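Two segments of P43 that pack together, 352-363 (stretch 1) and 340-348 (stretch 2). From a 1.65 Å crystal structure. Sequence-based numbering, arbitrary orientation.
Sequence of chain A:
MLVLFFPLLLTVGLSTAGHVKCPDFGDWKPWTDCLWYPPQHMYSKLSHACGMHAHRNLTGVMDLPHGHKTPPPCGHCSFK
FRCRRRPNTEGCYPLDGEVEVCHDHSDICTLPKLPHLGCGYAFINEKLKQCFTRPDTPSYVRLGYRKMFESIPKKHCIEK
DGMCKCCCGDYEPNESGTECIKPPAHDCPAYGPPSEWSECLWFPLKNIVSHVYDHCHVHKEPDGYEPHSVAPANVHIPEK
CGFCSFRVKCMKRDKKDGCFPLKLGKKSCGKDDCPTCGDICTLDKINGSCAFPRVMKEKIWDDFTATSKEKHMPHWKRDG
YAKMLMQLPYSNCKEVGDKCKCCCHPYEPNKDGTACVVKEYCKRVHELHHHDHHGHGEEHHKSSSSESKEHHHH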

ATOM      1  N   ASP A 352      18.499 -13.372 -15.174  1.00 30.94           N
ATOM      2  CA  ASP A 352      18.383 -14.692 -15.762  1.00 28.07           C
ATOM      3  C   ASP A 352      17.288 -15.541 -15.138  1.00 26.26           C
ATOM      4  O   ASP A 352      17.132 -16.702 -15.534  1.00 25.99           O
ATOM      5  CB  ASP A 352      19.737 -15.415 -15.761  1.00 30.86           C
ATOM      6  CG  ASP A 352      20.275 -15.740 -14.407  1.00 38.77           C
ATOM      7  OD1 ASP A 352      19.623 -15.415 -13.402  1.00 40.73           O
ATOM      8  OD2 ASP A 352      21.404 -16.357 -14.369  1.00 42.05           O
ATOM      9  N   GLY A 353      16.444 -14.961 -14.281  1.00 22.79           N
ATOM     10  CA  GLY A 353      15.334 -15.721 -13.762  1.00 23.65           C
ATOM     11  C   GLY A 353      15.729 -16.833 -12.819  1.00 23.34           C
ATOM     12  O   GLY A 353      15.010 -17.824 -12.712  1.00 25.09           O
ATOM     13  N   THR A 354      16.834 -16.675 -12.101  1.00 22.29           N
ATOM     14  CA  THR A 354      17.323 -17.716 -11.204  1.00 25.27           C
ATOM     15  C   THR A 354      17.127 -17.374  -9.733  1.00 24.15           C
ATOM     16  O   THR A 354      17.230 -18.274  -8.882  1.00 22.14           O
ATOM     17  CB  THR A 354      18.811 -17.984 -11.425  1.00 27.34           C
ATOM     18  OG1 THR A 354      19.553 -16.776 -11.248  1.00 24.67           O
ATOM     19  CG2 THR A 354      19.050 -18.572 -12.830  1.00 32.69           C
ATOM     20  N   ALA A 355      16.837 -16.114  -9.418  1.00 21.97           N
ATOM     21  CA  ALA A 355      16.723 -15.688  -8.026  1.00 23.59           C
ATOM     22  C   ALA A 355      15.882 -14.422  -7.951  1.00 21.61           C
ATOM     23  O   ALA A 355      15.602 -13.769  -8.957  1.00 20.26           O
ATOM     24  CB  ALA A 355      18.085 -15.428  -7.374  1.00 23.92           C
ATOM     25  N   CYS A 356      15.479 -14.095  -6.726  1.00 18.83           N
ATOM     26  CA  CYS A 356      14.657 -12.924  -6.450  1.00 21.66           C
ATOM     27  C   CYS A 356      15.501 -11.820  -5.831  1.00 22.20           C
ATOM     28  O   CYS A 356      16.303 -12.069  -4.907  1.00 23.12           O
ATOM     29  CB  CYS A 356      13.509 -13.275  -5.500  1.00 22.34           C
ATOM     30  SG  CYS A 356      12.286 -14.440  -6.192  1.00 24.09           S
ATOM     31  N   VAL A 357      15.301 -10.593  -6.325  1.00 19.33           N
ATOM     32  CA  VAL A 357      16.059  -9.434  -5.882  1.00 19.57           C
ATOM     33  C   VAL A 357      15.094  -8.299  -5.576  1.00 19.21           C
ATOM     34  O   VAL A 357      13.981  -8.254  -6.115  1.00 18.00           O
ATOM     35  CB  VAL A 357      17.083  -8.970  -6.941  1.00 22.27           C
ATOM     36  CG1 VAL A 357      18.075 -10.033  -7.203  1.00 24.62           C
ATOM     37  CG2 VAL A 357      16.399  -8.579  -8.251  1.00 22.93           C
ATOM     38  N   VAL A 358      15.515  -7.389  -4.684  1.00 20.37           N
ATOM     39  CA  VAL A 358      14.636  -6.287  -4.277  1.00 20.68           C
ATOM     40  C   VAL A 358      14.560  -5.293  -5.417  1.00 21.55           C
ATOM     41  O   VAL A 358      15.575  -4.998  -6.073  1.00 21.24           O
ATOM     42  CB  VAL A 358      15.144  -5.612  -2.994  1.00 22.08           C
ATOM     43  CG1 VAL A 358      14.248  -4.437  -2.616  1.00 24.88           C
ATOM     44  CG2 VAL A 358      15.179  -6.628  -1.868  1.00 24.16           C
ATOM     45  N   LYS A 359      13.352  -4.815  -5.710  1.00 21.75           N
ATOM     46  CA  LYS A 359      13.197  -3.758  -6.699  1.00 22.75           C
ATOM     47  C   LYS A 359      14.005  -2.513  -6.317  1.00 25.20           C
ATOM     48  O   LYS A 359      14.118  -2.153  -5.137  1.00 22.96           O
ATOM     49  CB  LYS A 359      11.724  -3.419  -6.836  1.00 22.39           C
ATOM     50  CG  LYS A 359      10.890  -4.480  -7.550  1.00 23.48           C
ATOM     51  CD  LYS A 359       9.426  -3.984  -7.702  1.00 25.78           C
ATOM     52  CE  LYS A 359       8.489  -5.132  -8.127  1.00 28.10           C
ATOM     53  NZ  LYS A 359       7.016  -4.693  -8.115  1.00 26.29           N
ATOM     54  N   GLU A 360      14.572  -1.840  -7.332  1.00 25.77           N
ATOM     55  CA  GLU A 360      15.567  -0.812  -7.043  1.00 28.37           C
ATOM     56  C   GLU A 360      14.985   0.307  -6.184  1.00 25.14           C
ATOM     57  O   GLU A 360      15.654   0.803  -5.268  1.00 25.39           O
ATOM     58  CB  GLU A 360      16.148  -0.230  -8.327  1.00 31.16           C
ATOM     59  CG  GLU A 360      17.305   0.697  -8.054  1.00 38.51           C
ATOM     60  CD  GLU A 360      18.582  -0.023  -7.609  1.00 46.79           C
ATOM     61  OE1 GLU A 360      18.693  -1.278  -7.754  1.00 44.21           O
ATOM     62  OE2 GLU A 360      19.507   0.691  -7.131  1.00 52.59           O
ATOM     63  N   TYR A 361      13.750   0.727  -6.465  1.00 24.48           N
ATOM     64  CA  TYR A 361      13.218   1.862  -5.724  1.00 24.59           C
ATOM     65  C   TYR A 361      12.836   1.481  -4.304  1.00 24.43           C
ATOM     66  O   TYR A 361      12.571   2.378  -3.506  1.00 25.54           O
ATOM     67  CB  TYR A 361      12.006   2.498  -6.442  1.00 25.52           C
ATOM     68  CG  TYR A 361      10.794   1.615  -6.605  1.00 23.48           C
ATOM     69  CD1 TYR A 361       9.845   1.478  -5.592  1.00 24.17           C
ATOM     70  CD2 TYR A 361      10.585   0.925  -7.784  1.00 24.55           C
ATOM     71  CE1 TYR A 361       8.767   0.666  -5.756  1.00 23.60           C
ATOM     72  CE2 TYR A 361       9.492   0.130  -7.953  1.00 25.29           C
ATOM     73  CZ  TYR A 361       8.596  -0.006  -6.942  1.00 26.02           C
ATOM     74  OH  TYR A 361       7.494  -0.811  -7.128  1.00 30.49           O
ATOM     75  N   CYS A 362      12.841   0.189  -3.966  1.00 22.52           N
ATOM     76  CA  CYS A 362      12.541  -0.248  -2.605  1.00 22.39           C
ATOM     77  C   CYS A 362      13.772  -0.439  -1.740  1.00 26.23           C
ATOM     78  O   CYS A 362      13.626  -0.634  -0.533  1.00 30.05           O
ATOM     79  CB  CYS A 362      11.784  -1.586  -2.579  1.00 23.74           C
ATOM     80  SG  CYS A 362      10.057  -1.448  -2.973  1.00 26.53           S
ATOM     81  N   LYS A 363      14.963  -0.430  -2.322  1.00 26.73           N
ATOM     82  CA  LYS A 363      16.163  -0.757  -1.574  1.00 30.66           C
ATOM     83  C   LYS A 363      16.387   0.229  -0.441  1.00 36.52           C
ATOM     84  O   LYS A 363      16.090   1.423  -0.563  1.00 38.98           O
ATOM     85  CB  LYS A 363      17.371  -0.764  -2.512  1.00 32.33           C
ATOM     86  CG  LYS A 363      17.524  -2.078  -3.284  1.00 34.78           C
ATOM     87  CD  LYS A 363      18.663  -2.055  -4.284  1.00 37.00           C
ATOM     88  CE  LYS A 363      18.697  -3.363  -5.047  1.00 39.53           C
ATOM     89  NZ  LYS A 363      19.699  -3.354  -6.136  1.00 40.01           N
TER
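Stretch 2, residues 340-348: CKCCCHPYE

A short antiparallel pairing can be supplemented by covalent, polar and solvent-mediated links, as two segments of P43 illustrate. Stretch 2 runs as a strand from Cys 340 to Cys 344, turns through His 345 and Pro 346, where the peptide bond preceding the proline is cis, and resumes as a strand at Tyr 347 and Glu 348. The turn is closed by a backbone hydrogen bond from Tyr 347 N to Cys 344 O (2.8 Å). The second strand lies antiparallel to residues 356-358 of stretch 1, so that Glu 348 faces Val 357 and Tyr 347 faces Val 358, the latter pair with CA atoms 4.4 Å apart.

Val 357 and Glu 348 form a reciprocal pair: Glu 348 N donates to Val 357 O at 2.8 Å, and Val 357 N donates to Glu 348 O at 3.0 Å. Beyond the strand, Lys 359 N continues the pattern with a nearly linear bond to Pro 346 O (2.9 Å). A CA-H...O contact from Tyr 347 CA to Val 357 O (3.2 Å) adds to the close backbone approach.

The covalent tie is the disulfide between Cys 356 SG and Cys 343 SG, 2.1 Å long, with a chi3 of -91° that is close to the relaxed value for such a bond. It fastens stretch 1 to the strand that precedes the cis-proline turn, so stretch 1 is linked to stretch 2 on both sides of that turn.

Apolar contacts fill in around this frame. Val 358 CG2 meets Tyr 347 CE1 at 3.5 Å, although the CA-to-CB bond of the valine points away from stretch 2. Further along, Cys 362 SG rests 3.7 Å from Pro 346 CB. Val 357 and Glu 348 project to the same face of the sheet, where Val 357 CG2 lies 4.0 Å from Glu 348 CG.

Among the polar side chains, Lys 359 is extended beyond CB, and its NZ donates to His 345 ND1 at 2.8 Å, approaching the imidazole at its edge. Tyr 361 OH comes to the same ring, 3.3 Å from His 345 CE1.

Glu 348 OE2 accepts from two waters: one, 2.6 Å from OE2, accepts from Glu 360 N at 2.9 Å; the other, 2.8 Å from OE2, also donates to Val 358 O at 2.8 Å. One carboxylate oxygen thereby reaches two backbone sites of stretch 1.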

ATOM      1  N   CYS A 340       7.712 -20.327 -16.083  1.00 19.71           N
ATOM      2  CA  CYS A 340       7.593 -18.974 -15.580  1.00 17.86           C
ATOM      3  C   CYS A 340       8.330 -18.900 -14.260  1.00 17.82           C
ATOM      4  O   CYS A 340       8.055 -19.709 -13.389  1.00 21.17           O
ATOM      5  CB  CYS A 340       6.118 -18.601 -15.333  1.00 20.39           C
ATOM      6  SG  CYS A 340       5.112 -18.688 -16.851  1.00 24.49           S
ATOM      7  N   LYS A 341       9.224 -17.930 -14.100  1.00 17.07           N
ATOM      8  CA  LYS A 341      10.013 -17.744 -12.878  1.00 17.47           C
ATOM      9  C   LYS A 341       9.543 -16.469 -12.197  1.00 17.63           C
ATOM     10  O   LYS A 341       9.681 -15.372 -12.757  1.00 18.36           O
ATOM     11  CB  LYS A 341      11.494 -17.658 -13.225  1.00 18.78           C
ATOM     12  CG  LYS A 341      12.015 -18.913 -13.954  1.00 19.87           C
ATOM     13  CD  LYS A 341      12.151 -20.105 -12.977  1.00 22.81           C
ATOM     14  CE  LYS A 341      12.735 -21.287 -13.739  1.00 27.73           C
ATOM     15  NZ  LYS A 341      12.973 -22.445 -12.872  1.00 30.11           N
ATOM     16  N   CYS A 342       8.964 -16.598 -10.995  1.00 16.27           N
ATOM     17  CA  CYS A 342       8.160 -15.513 -10.445  1.00 17.16           C
ATOM     18  C   CYS A 342       8.592 -15.144  -9.034  1.00 14.55           C
ATOM     19  O   CYS A 342       8.932 -16.009  -8.231  1.00 16.37           O
ATOM     20  CB  CYS A 342       6.671 -15.883 -10.406  1.00 20.25           C
ATOM     21  SG  CYS A 342       6.014 -16.420 -12.025  1.00 28.76           S
ATOM     22  N   CYS A 343       8.507 -13.852  -8.750  1.00 16.17           N
ATOM     23  CA  CYS A 343       8.732 -13.292  -7.422  1.00 16.40           C
ATOM     24  C   CYS A 343       7.643 -12.274  -7.077  1.00 15.79           C
ATOM     25  O   CYS A 343       7.060 -11.634  -7.956  1.00 16.47           O
ATOM     26  CB  CYS A 343      10.102 -12.554  -7.338  1.00 17.89           C
ATOM     27  SG  CYS A 343      11.532 -13.467  -7.944  1.00 22.68           S
ATOM     28  N   CYS A 344       7.404 -12.064  -5.787  1.00 14.37           N
ATOM     29  CA  CYS A 344       6.356 -11.096  -5.410  1.00 13.62           C
ATOM     30  C   CYS A 344       6.919  -9.794  -4.845  1.00 12.62           C
ATOM     31  O   CYS A 344       7.940  -9.763  -4.154  1.00 13.08           O
ATOM     32  CB  CYS A 344       5.367 -11.693  -4.391  1.00 15.00           C
ATOM     33  SG  CYS A 344       4.336 -12.996  -5.094  1.00 16.67           S
ATOM     34  N   HIS A 345       6.235  -8.715  -5.154  1.00 14.36           N
ATOM     35  CA  HIS A 345       6.563  -7.396  -4.663  1.00 14.36           C
ATOM     36  C   HIS A 345       6.814  -7.458  -3.153  1.00 15.38           C
ATOM     37  O   HIS A 345       5.983  -8.014  -2.418  1.00 15.67           O
ATOM     38  CB  HIS A 345       5.386  -6.457  -4.986  1.00 15.77           C
ATOM     39  CG  HIS A 345       5.641  -5.030  -4.640  1.00 16.47           C
ATOM     40  ND1 HIS A 345       6.415  -4.218  -5.434  1.00 18.55           N
ATOM     41  CD2 HIS A 345       5.294  -4.291  -3.558  1.00 17.30           C
ATOM     42  CE1 HIS A 345       6.483  -3.016  -4.894  1.00 18.35           C
ATOM     43  NE2 HIS A 345       5.815  -3.036  -3.748  1.00 19.95           N
ATOM     44  N   PRO A 346       7.882  -6.817  -2.646  1.00 13.55           N
ATOM     45  CA  PRO A 346       8.771  -5.850  -3.331  1.00 16.57           C
ATOM     46  C   PRO A 346       9.987  -6.471  -4.037  1.00 16.94           C
ATOM     47  O   PRO A 346      10.964  -5.780  -4.351  1.00 17.66           O
ATOM     48  CB  PRO A 346       9.241  -4.950  -2.195  1.00 17.62           C
ATOM     49  CG  PRO A 346       9.297  -5.888  -1.020  1.00 16.14           C
ATOM     50  CD  PRO A 346       8.078  -6.812  -1.193  1.00 14.87           C
ATOM     51  N   TYR A 347       9.915  -7.764  -4.321  1.00 16.18           N
ATOM     52  CA  TYR A 347      10.949  -8.473  -5.069  1.00 15.62           C
ATOM     53  C   TYR A 347      10.546  -8.664  -6.529  1.00 17.05           C
ATOM     54  O   TYR A 347       9.378  -8.592  -6.885  1.00 17.00           O
ATOM     55  CB  TYR A 347      11.218  -9.831  -4.418  1.00 16.82           C
ATOM     56  CG  TYR A 347      11.736  -9.747  -2.986  1.00 15.78           C
ATOM     57  CD1 TYR A 347      13.111  -9.818  -2.723  1.00 16.51           C
ATOM     58  CD2 TYR A 347      10.864  -9.589  -1.903  1.00 16.16           C
ATOM     59  CE1 TYR A 347      13.593  -9.771  -1.414  1.00 16.50           C
ATOM     60  CE2 TYR A 347      11.339  -9.521  -0.619  1.00 17.06           C
ATOM     61  CZ  TYR A 347      12.698  -9.603  -0.380  1.00 18.99           C
ATOM     62  OH  TYR A 347      13.159  -9.515   0.917  1.00 17.73           O
ATOM     63  N   GLU A 348      11.547  -8.906  -7.378  1.00 16.51           N
ATOM     64  CA  GLU A 348      11.327  -9.214  -8.785  1.00 17.56           C
ATOM     65  C   GLU A 348      12.382 -10.226  -9.223  1.00 16.90           C
ATOM     66  O   GLU A 348      13.439 -10.326  -8.604  1.00 18.11           O
ATOM     67  CB  GLU A 348      11.414  -7.940  -9.636  1.00 20.65           C
ATOM     68  CG  GLU A 348      12.814  -7.291  -9.587  1.00 25.07           C
ATOM     69  CD  GLU A 348      12.947  -5.929 -10.313  1.00 30.84           C
ATOM     70  OE1 GLU A 348      12.013  -5.448 -10.994  1.00 32.44           O
ATOM     71  OE2 GLU A 348      14.021  -5.319 -10.179  1.00 34.66           O
TER
HETATM   72  O   HOH W   1      15.624 -21.039 -12.131  1.00 44.14           O
HETATM   73  O   HOH W   2      14.037  -2.729 -10.062  1.00 30.12           O
HETATM   74  O   HOH W   3      16.445  -4.988  -8.772  1.00 42.24           O